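Long-range contacts in putative phosphoglycolate phosphatase (Lactobacillus delbrueckii, PDB 2HI0), which probably hydrolyses 2-phosphoglycolate to glycolate and phosphate, as a member of the haloacid dehalogenase-like (HAD) hydrolase family: residues A7-D12 against V186-S191; V56-A61 against E69-F74; A20-A25 against P99-H104. One frame throughout, in Å; residues are numbered along the deposited sequence.

Contact 1 of 3, residues A7-D12 against V186-S191. With NA (sodium ion), chain C.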
loop_
_atom_site.group_PDB
_atom_site.type_symbol
_atom_site.label_atom_id
_atom_site.label_comp_id
_atom_site.label_asym_id
_atom_site.label_seq_id
_atom_site.Cartn_x
_atom_site.Cartn_y
_atom_site.Cartn_z
ATOM N N ALA A 7 -1.235 -4.143 15.455
ATOM C CA ALA A 7 -1.554 -4.554 14.063
ATOM C C ALA A 7 -1.270 -3.336 13.213
ATOM O O ALA A 7 -1.821 -2.268 13.447
ATOM C CB ALA A 7 -3.049 -5.001 13.904
ATOM N N ILE A 8 -0.352 -3.523 12.273
ATOM C CA ILE A 8 0.173 -2.473 11.404
ATOM C C ILE A 8 -0.319 -2.803 9.998
ATOM O O ILE A 8 0.013 -3.873 9.456
ATOM C CB ILE A 8 1.700 -2.433 11.450
ATOM C CG1 ILE A 8 2.202 -2.294 12.875
ATOM C CG2 ILE A 8 2.216 -1.259 10.607
ATOM C CD1 ILE A 8 3.767 -2.479 12.940
ATOM N N PHE A 9 -1.123 -1.898 9.428
ATOM C CA PHE A 9 -1.801 -2.116 8.157
ATOM C C PHE A 9 -1.188 -1.255 7.044
ATOM O O PHE A 9 -0.883 -0.062 7.224
ATOM C CB PHE A 9 -3.266 -1.696 8.224
ATOM C CG PHE A 9 -4.087 -2.477 9.211
ATOM C CD1 PHE A 9 -4.049 -2.179 10.556
ATOM C CD2 PHE A 9 -4.836 -3.549 8.792
ATOM C CE1 PHE A 9 -4.803 -2.901 11.450
ATOM C CE2 PHE A 9 -5.609 -4.258 9.711
ATOM C CZ PHE A 9 -5.564 -3.935 11.020
ATOM N N ASP A 10 -1.059 -1.863 5.884
ATOM C CA ASP A 10 -0.949 -1.079 4.625
ATOM C C ASP A 10 -2.322 -0.408 4.349
ATOM O O ASP A 10 -3.341 -0.755 4.965
ATOM C CB ASP A 10 -0.582 -1.993 3.469
ATOM C CG ASP A 10 -0.209 -1.227 2.211
ATOM O OD1 ASP A 10 0.324 -0.096 2.272
ATOM O OD2 ASP A 10 -0.497 -1.774 1.139
HETATM N N MSE A 11 -2.352 0.608 3.496
HETATM C CA MSE A 11 -3.573 1.348 3.193
HETATM C C MSE A 11 -4.228 0.831 1.899
HETATM O O MSE A 11 -5.342 0.265 1.964
HETATM C CB MSE A 11 -3.292 2.852 3.109
HETATM C CG MSE A 11 -4.463 3.646 2.655
HETATM SE SE MSE A 11 -4.252 5.507 3.051
HETATM C CE MSE A 11 -4.816 5.652 4.898
ATOM N N ASP A 12 -3.543 1.027 0.759
ATOM C CA ASP A 12 -4.091 0.681 -0.564
ATOM C C ASP A 12 -4.401 -0.795 -0.675
ATOM O O ASP A 12 -3.538 -1.613 -0.373
ATOM C CB ASP A 12 -3.113 1.030 -1.691
ATOM C CG ASP A 12 -2.944 2.487 -1.901
ATOM O OD1 ASP A 12 -3.892 3.181 -2.258
ATOM O OD2 ASP A 12 -1.790 2.956 -1.752
ATOM N N VAL A 186 2.044 -7.597 14.102
ATOM C CA VAL A 186 1.769 -8.240 12.824
ATOM C C VAL A 186 1.527 -7.141 11.762
ATOM O O VAL A 186 0.992 -6.083 12.060
ATOM C CB VAL A 186 0.578 -9.247 12.931
ATOM C CG1 VAL A 186 -0.718 -8.526 13.308
ATOM C CG2 VAL A 186 0.394 -10.062 11.639
ATOM N N TYR A 187 2.009 -7.396 10.560
ATOM C CA TYR A 187 1.829 -6.473 9.449
ATOM C C TYR A 187 0.789 -7.097 8.528
ATOM O O TYR A 187 0.831 -8.291 8.257
ATOM C CB TYR A 187 3.153 -6.240 8.699
ATOM C CG TYR A 187 3.077 -5.025 7.806
ATOM C CD1 TYR A 187 3.347 -3.732 8.260
ATOM C CD2 TYR A 187 2.586 -5.168 6.523
ATOM C CE1 TYR A 187 3.171 -2.620 7.416
ATOM C CE2 TYR A 187 2.424 -4.070 5.685
ATOM C CZ TYR A 187 2.717 -2.809 6.139
ATOM O OH TYR A 187 2.511 -1.730 5.277
ATOM N N ILE A 188 -0.121 -6.289 8.022
ATOM C CA ILE A 188 -1.265 -6.765 7.212
ATOM C C ILE A 188 -1.219 -6.020 5.888
ATOM O O ILE A 188 -1.212 -4.799 5.856
ATOM C CB ILE A 188 -2.587 -6.497 7.878
ATOM C CG1 ILE A 188 -2.657 -7.130 9.289
ATOM C CG2 ILE A 188 -3.749 -6.957 6.948
ATOM C CD1 ILE A 188 -2.503 -6.096 10.378
ATOM N N GLY A 189 -1.200 -6.751 4.781
ATOM C CA GLY A 189 -1.201 -6.058 3.477
ATOM C C GLY A 189 -1.592 -6.955 2.307
ATOM O O GLY A 189 -1.829 -8.146 2.495
ATOM N N ASP A 190 -1.674 -6.375 1.110
ATOM C CA ASP A 190 -2.180 -7.083 -0.054
ATOM C C ASP A 190 -1.126 -7.407 -1.130
ATOM O O ASP A 190 -1.485 -7.896 -2.191
ATOM C CB ASP A 190 -3.277 -6.232 -0.709
ATOM C CG ASP A 190 -2.729 -4.903 -1.262
ATOM O OD1 ASP A 190 -1.828 -4.322 -0.612
ATOM O OD2 ASP A 190 -3.156 -4.419 -2.338
ATOM N N SER A 191 0.145 -7.136 -0.855
ATOM C CA SER A 191 1.162 -7.295 -1.881
ATOM C C SER A 191 2.438 -7.965 -1.388
ATOM O O SER A 191 2.663 -8.189 -0.177
ATOM C CB SER A 191 1.491 -5.933 -2.485
ATOM O OG SER A 191 2.452 -5.243 -1.695
HETATM NA NA NA C . -1.132 -2.100 -0.831
HETATM O O HOH W 1 1.315 -3.209 -1.007
#
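Ala7, Ile8 and Phe9 pair in parallel with Val186, Tyr187 and Ile188, joining two neighbouring central strands of the Rossmann-like HAD core. The strand half of the contact is tight. Ile8 N donates to Val186 O, Ile188 N to Ile8 O, and Asp10 N to Ile188 O (2.9 Å, 173° at the hydrogen), which carries the ladder just past the end of the first strand. On the Phe9 face, CD1 of Ile188 sits over the centre of the aromatic ring, 3.7 Å from its centroid and 13° off the normal. A chi2 of 104°, away from a staggered value, places that methyl over the ring, where it also meets Ala7 CB at 3.7 Å. Leu118, Met119 and Leu122 of helix 115-124 pack against the same phenyl group. The other face belongs to Ile8 and Tyr187, whose side chains cross at about a right angle: Ile8 CG2 touches Tyr187 CD1 at 3.6 Å, while Ile8 O lies above the phenol ring toward its rim. Tyr187 OH ends beside Asp10 CB and bonds to Val132 O and Lys165 NZ.

Past Gly189 the packing gives way to a looser arrangement, in which the chains no longer pair. A sodium ion spans the divide, bound by Asp10 OD2 (2.1 Å), the backbone Asp12 O (2.5 Å), Asp190 OD1 and a water. Asp10 and Asp12 fit the DxDx(T/V) pattern of HAD enzymes, in which the first aspartate is the nucleophile and the metal is normally magnesium. Asp10 OD1 makes a salt bridge with Lys165; Asp12 OD1 makes one with Lys135 and also hydrogen-bonds Thr18 OG1. From the second segment, Asp190 divides its carboxylate: OD1 binds sodium at 2.3 Å, and OD2 accepts a hydrogen bond from Phe212 N.

Contact 2 of 3, residues V56-A61 against E69-F74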
loop_
_atom_site.group_PDB
_atom_site.type_symbol
_atom_site.label_atom_id
_atom_site.label_comp_id
_atom_site.label_asym_id
_atom_site.label_seq_id
_atom_site.Cartn_x
_atom_site.Cartn_y
_atom_site.Cartn_z
ATOM N N VAL A 56 4.761 5.267 -11.528
ATOM C CA VAL A 56 4.811 6.034 -12.803
ATOM C C VAL A 56 5.847 5.410 -13.767
ATOM O O VAL A 56 5.614 5.332 -14.984
ATOM C CB VAL A 56 5.009 7.519 -12.565
ATOM C CG1 VAL A 56 5.254 8.286 -13.865
ATOM C CG2 VAL A 56 3.787 8.070 -11.851
ATOM N N THR A 57 6.930 4.889 -13.225
ATOM C CA THR A 57 7.933 4.217 -14.074
ATOM C C THR A 57 7.284 2.996 -14.776
ATOM O O THR A 57 7.439 2.767 -15.971
ATOM C CB THR A 57 9.156 3.753 -13.228
ATOM O OG1 THR A 57 9.717 4.867 -12.522
ATOM C CG2 THR A 57 10.261 3.082 -14.102
ATOM N N ARG A 58 6.572 2.176 -13.991
ATOM C CA ARG A 58 5.792 1.049 -14.509
ATOM C C ARG A 58 4.769 1.489 -15.561
ATOM O O ARG A 58 4.638 0.839 -16.638
ATOM C CB ARG A 58 5.139 0.333 -13.346
ATOM C CG ARG A 58 6.061 -0.616 -12.545
ATOM C CD ARG A 58 5.252 -1.159 -11.350
ATOM N NE ARG A 58 5.997 -2.165 -10.612
ATOM C CZ ARG A 58 5.696 -2.554 -9.383
ATOM N NH1 ARG A 58 4.724 -1.931 -8.712
ATOM N NH2 ARG A 58 6.409 -3.496 -8.811
ATOM N N ALA A 59 4.047 2.561 -15.259
ATOM C CA ALA A 59 2.981 3.026 -16.181
ATOM C C ALA A 59 3.555 3.509 -17.508
ATOM O O ALA A 59 3.013 3.190 -18.561
ATOM C CB ALA A 59 2.121 4.172 -15.547
ATOM N N LEU A 60 4.672 4.212 -17.453
ATOM C CA LEU A 60 5.359 4.660 -18.665
ATOM C C LEU A 60 5.884 3.465 -19.467
ATOM O O LEU A 60 5.813 3.460 -20.686
ATOM C CB LEU A 60 6.486 5.653 -18.343
ATOM C CG LEU A 60 6.083 7.046 -17.877
ATOM C CD1 LEU A 60 7.299 7.855 -17.347
ATOM C CD2 LEU A 60 5.390 7.820 -19.055
ATOM N N ALA A 61 6.413 2.455 -18.777
ATOM C CA ALA A 61 6.920 1.253 -19.477
ATOM C C ALA A 61 5.765 0.507 -20.132
ATOM O O ALA A 61 5.888 0.020 -21.264
ATOM C CB ALA A 61 7.628 0.335 -18.469
ATOM N N GLU A 69 4.111 -8.783 -16.542
ATOM C CA GLU A 69 5.122 -9.582 -15.827
ATOM C C GLU A 69 6.365 -8.782 -15.544
ATOM O O GLU A 69 6.953 -8.872 -14.463
ATOM C CB GLU A 69 5.568 -10.810 -16.639
ATOM C CG GLU A 69 6.567 -11.746 -15.903
ATOM C CD GLU A 69 8.092 -11.518 -16.179
ATOM O OE1 GLU A 69 8.535 -10.695 -17.034
ATOM O OE2 GLU A 69 8.881 -12.214 -15.489
ATOM N N SER A 70 6.806 -8.041 -16.565
ATOM C CA SER A 70 8.074 -7.335 -16.497
ATOM C C SER A 70 8.041 -6.224 -15.477
ATOM O O SER A 70 9.114 -5.757 -15.007
ATOM C CB SER A 70 8.510 -6.756 -17.856
ATOM O OG SER A 70 7.717 -5.652 -18.282
ATOM N N LEU A 71 6.843 -5.745 -15.146
ATOM C CA LEU A 71 6.739 -4.629 -14.222
ATOM C C LEU A 71 7.036 -5.030 -12.765
ATOM O O LEU A 71 7.412 -4.180 -11.951
ATOM C CB LEU A 71 5.366 -4.035 -14.317
ATOM C CG LEU A 71 4.870 -3.592 -15.688
ATOM C CD1 LEU A 71 3.466 -3.015 -15.539
ATOM C CD2 LEU A 71 5.784 -2.675 -16.419
ATOM N N VAL A 72 6.873 -6.302 -12.427
ATOM C CA VAL A 72 6.967 -6.724 -11.024
ATOM C C VAL A 72 8.325 -6.339 -10.409
ATOM O O VAL A 72 8.380 -5.777 -9.287
ATOM C CB VAL A 72 6.646 -8.214 -10.842
ATOM C CG1 VAL A 72 6.815 -8.634 -9.390
ATOM C CG2 VAL A 72 5.212 -8.557 -11.349
ATOM N N ALA A 73 9.396 -6.541 -11.172
ATOM C CA ALA A 73 10.775 -6.310 -10.693
ATOM C C ALA A 73 11.179 -4.813 -10.660
ATOM O O ALA A 73 12.234 -4.460 -10.137
ATOM C CB ALA A 73 11.774 -7.116 -11.555
ATOM N N PHE A 74 10.368 -3.937 -11.254
ATOM C CA PHE A 74 10.630 -2.524 -11.103
ATOM C C PHE A 74 10.727 -2.148 -9.644
ATOM O O PHE A 74 9.905 -2.531 -8.831
ATOM C CB PHE A 74 9.593 -1.666 -11.793
ATOM C CG PHE A 74 9.662 -1.639 -13.308
ATOM C CD1 PHE A 74 10.104 -2.711 -14.049
ATOM C CD2 PHE A 74 9.150 -0.533 -13.985
ATOM C CE1 PHE A 74 10.104 -2.663 -15.476
ATOM C CE2 PHE A 74 9.137 -0.438 -15.332
ATOM C CZ PHE A 74 9.585 -1.537 -16.122
#
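Arg58 supplies the polar part of this contact, reaching from helix 52-63 to two successive backbone carbonyls, those of Leu71 and Val72. Its chain is extended from CG to NE, and NE donates to Leu71 O over 2.8 Å from above the carbonyl plane. NH2 donates to Val72 O at 3.1 Å, this acceptor lying at the guanidinium edge and in its plane; a weak, longer bond also runs from NH2 to Leu71 O. The third nitrogen, NH1, bonds to Phe47 O of helix 41-47. Leu71 O is gripped twice, since Phe74 N closes a type I turn on it at 3.0 Å and arrives from the opposite face of the carbonyl plane to Arg58 NE. The arginine thereby clasps the turn from Leu71 to Phe74.

Both elements belong to the helical insertion between the first core strand and the rest of the sheet, consistent with the C1-type cap of phosphoglycolate phosphatase-like HAD proteins.

The apolar contacts centre on Phe74. The side chains of Phe74 and Arg58 slide past each other in opposite directions, and Arg58 CG comes to 3.4 Å from Phe74 CD2. Ala61 CB meets the edge of the ring, 3.6 Å from Phe74 CE2, and Thr57 adds its methyl: CG2 stands 3.8 Å from Phe74 CD2, while OG1 bonds to Val53 O and Gln87 NE2. Pro82 packs against both Ala61 and Phe74. Leu71 meets two of the same residues: its CD2 lies 4.1 Å from Ala61 CB and also makes a van der Waals contact with the backbone oxygen of Arg58.

Contact 3 of 3, residues A20-A25 against P99-H104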
loop_
_atom_site.group_PDB
_atom_site.type_symbol
_atom_site.label_atom_id
_atom_site.label_comp_id
_atom_site.label_asym_id
_atom_site.label_seq_id
_atom_site.Cartn_x
_atom_site.Cartn_y
_atom_site.Cartn_z
ATOM N N ALA A 20 -9.856 3.058 -7.916
ATOM C CA ALA A 20 -10.556 3.960 -8.849
ATOM C C ALA A 20 -9.978 5.364 -8.857
ATOM O O ALA A 20 -9.729 5.928 -9.931
ATOM C CB ALA A 20 -12.064 4.030 -8.560
ATOM N N ASP A 21 -9.754 5.950 -7.674
ATOM C CA ASP A 21 -9.251 7.328 -7.573
ATOM C C ASP A 21 -7.809 7.378 -8.070
ATOM O O ASP A 21 -7.374 8.353 -8.701
ATOM C CB ASP A 21 -9.354 7.863 -6.131
ATOM C CG ASP A 21 -10.785 8.268 -5.730
ATOM O OD1 ASP A 21 -11.677 8.443 -6.593
ATOM O OD2 ASP A 21 -11.051 8.439 -4.513
ATOM N N LEU A 22 -7.047 6.314 -7.808
ATOM C CA LEU A 22 -5.668 6.264 -8.335
ATOM C C LEU A 22 -5.629 6.280 -9.887
ATOM O O LEU A 22 -4.795 6.941 -10.528
ATOM C CB LEU A 22 -4.911 5.021 -7.802
ATOM C CG LEU A 22 -4.447 5.064 -6.358
ATOM C CD1 LEU A 22 -4.011 3.641 -5.969
ATOM C CD2 LEU A 22 -3.329 6.044 -6.061
ATOM N N THR A 23 -6.572 5.526 -10.458
ATOM C CA THR A 23 -6.722 5.373 -11.908
ATOM C C THR A 23 -7.074 6.716 -12.526
ATOM O O THR A 23 -6.458 7.149 -13.469
ATOM C CB THR A 23 -7.784 4.281 -12.210
ATOM O OG1 THR A 23 -7.309 3.021 -11.712
ATOM C CG2 THR A 23 -8.021 4.128 -13.703
ATOM N N SER A 24 -8.086 7.376 -11.971
ATOM C CA SER A 24 -8.503 8.679 -12.459
ATOM C C SER A 24 -7.354 9.696 -12.399
ATOM O O SER A 24 -7.127 10.464 -13.342
ATOM C CB SER A 24 -9.698 9.167 -11.633
ATOM O OG SER A 24 -10.161 10.397 -12.144
ATOM N N ALA A 25 -6.630 9.732 -11.279
ATOM C CA ALA A 25 -5.543 10.679 -11.088
ATOM C C ALA A 25 -4.366 10.361 -12.020
ATOM O O ALA A 25 -3.745 11.264 -12.585
ATOM C CB ALA A 25 -5.102 10.705 -9.634
ATOM N N PRO A 99 0.055 16.280 -6.496
ATOM C CA PRO A 99 -0.947 17.221 -5.984
ATOM C C PRO A 99 -2.370 16.913 -6.449
ATOM O O PRO A 99 -3.338 17.025 -5.660
ATOM C CB PRO A 99 -0.493 18.571 -6.529
ATOM C CG PRO A 99 0.416 18.246 -7.645
ATOM C CD PRO A 99 1.037 16.928 -7.389
ATOM N N TYR A 100 -2.492 16.449 -7.692
ATOM C CA TYR A 100 -3.839 16.112 -8.176
ATOM C C TYR A 100 -4.457 15.009 -7.341
ATOM O O TYR A 100 -5.582 15.122 -6.853
ATOM C CB TYR A 100 -3.819 15.726 -9.629
ATOM C CG TYR A 100 -5.222 15.536 -10.150
ATOM C CD1 TYR A 100 -5.928 16.629 -10.664
ATOM C CD2 TYR A 100 -5.864 14.283 -10.091
ATOM C CE1 TYR A 100 -7.236 16.460 -11.151
ATOM C CE2 TYR A 100 -7.149 14.110 -10.562
ATOM C CZ TYR A 100 -7.837 15.200 -11.085
ATOM O OH TYR A 100 -9.135 15.009 -11.561
ATOM N N TYR A 101 -3.702 13.925 -7.176
ATOM C CA TYR A 101 -4.164 12.821 -6.349
ATOM C C TYR A 101 -4.509 13.265 -4.901
ATOM O O TYR A 101 -5.594 12.922 -4.381
ATOM C CB TYR A 101 -3.160 11.665 -6.369
ATOM C CG TYR A 101 -3.673 10.545 -5.496
ATOM C CD1 TYR A 101 -4.805 9.838 -5.839
ATOM C CD2 TYR A 101 -3.035 10.208 -4.343
ATOM C CE1 TYR A 101 -5.285 8.823 -5.041
ATOM C CE2 TYR A 101 -3.501 9.205 -3.539
ATOM C CZ TYR A 101 -4.631 8.509 -3.877
ATOM O OH TYR A 101 -5.100 7.518 -3.035
ATOM N N ALA A 102 -3.599 13.981 -4.252
ATOM C CA ALA A 102 -3.847 14.515 -2.930
ATOM C C ALA A 102 -5.195 15.260 -2.811
ATOM O O ALA A 102 -5.907 15.126 -1.817
ATOM C CB ALA A 102 -2.664 15.442 -2.468
ATOM N N ASP A 103 -5.529 16.044 -3.828
ATOM C CA ASP A 103 -6.776 16.809 -3.843
ATOM C C ASP A 103 -7.988 16.014 -4.352
ATOM O O ASP A 103 -9.119 16.524 -4.336
ATOM C CB ASP A 103 -6.607 18.028 -4.760
ATOM C CG ASP A 103 -5.565 19.011 -4.243
ATOM O OD1 ASP A 103 -5.308 19.018 -3.010
ATOM O OD2 ASP A 103 -4.992 19.753 -5.072
ATOM N N HIS A 104 -7.754 14.805 -4.848
ATOM C CA HIS A 104 -8.834 13.986 -5.387
ATOM C C HIS A 104 -8.806 12.545 -4.867
ATOM O O HIS A 104 -9.130 11.617 -5.611
ATOM C CB HIS A 104 -8.771 13.988 -6.915
ATOM C CG HIS A 104 -8.950 15.352 -7.512
ATOM N ND1 HIS A 104 -7.932 16.284 -7.644
ATOM C CD2 HIS A 104 -10.049 15.916 -8.067
ATOM C CE1 HIS A 104 -8.407 17.363 -8.242
ATOM N NE2 HIS A 104 -9.693 17.177 -8.477
HETATM O O HOH W 2 -8.432 10.963 -8.390
#
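Ala25 and Tyr101 mark the closest backbone approach, their CA atoms 5.4 Å apart, between helix segments 20-25 and 99-103, whose axes come within 9.6 Å and run at 143° to each other. The alanine methyl touches the edges of two tyrosine rings. Ala25 CB meets the edge of the Tyr100 ring, 3.7 Å from CD2, and also stands at the edge of the Tyr101 ring, near CD1. Leu22 approaches Tyr101 differently, over the face: CD2 lies 3.8 Å from the ring centroid, 26° off the normal and displaced toward the rim, with Tyr101 CZ at 3.5 Å. CG of Tyr101 is anti to its backbone N (chi1 180°), which directs the ring toward Leu22, and the phenol oxygen continues to a hydrogen bond with Lys135 NZ.

The two helices lead into and out of the helical insertion, consistent with the C1 cap of HAD phosphatases.

No direct hydrogen bond joins the segments. Instead, one water donates both to Asp21 O, at 2.8 Å, and to His104 O. The carboxylate of Asp21 passes close to His104 O but finds its donors just beyond, in Ile107 N, Lys108 N and Thr109 OG1. At the end of helix 87-103, His104 folds back over Tyr100: ND1 lies above the centre of the phenol ring and donates to Tyr100 O, which is in the imidazole plane, over 2.7 Å. Tyr100 also stacks with Tyr28, one turn beyond Ala25 along helix 19-32.

In the fold
From the N terminus the chain first lays down strand 6-9 and the metal-binding loop, then enters the helices with 19-32. Contact 2 closes the smallest loop, returning from helix 52-63 to the turn at 71-74 after a few residues. Contact 3 encloses it, bringing the end of helix 87-103 back to helix 19-32. Contact 1 closes the widest loop, when strand 185-189 joins strand 6-9. The three are thus nested, and none cross. Contact 2 joins two helical parts of the probable cap, contact 3 its first and last helices, and contact 1 two strands of the core sheet. Contacts 1 and 3 touch where Leu22 CD1 packs 3.7 Å from Asp12 OD1.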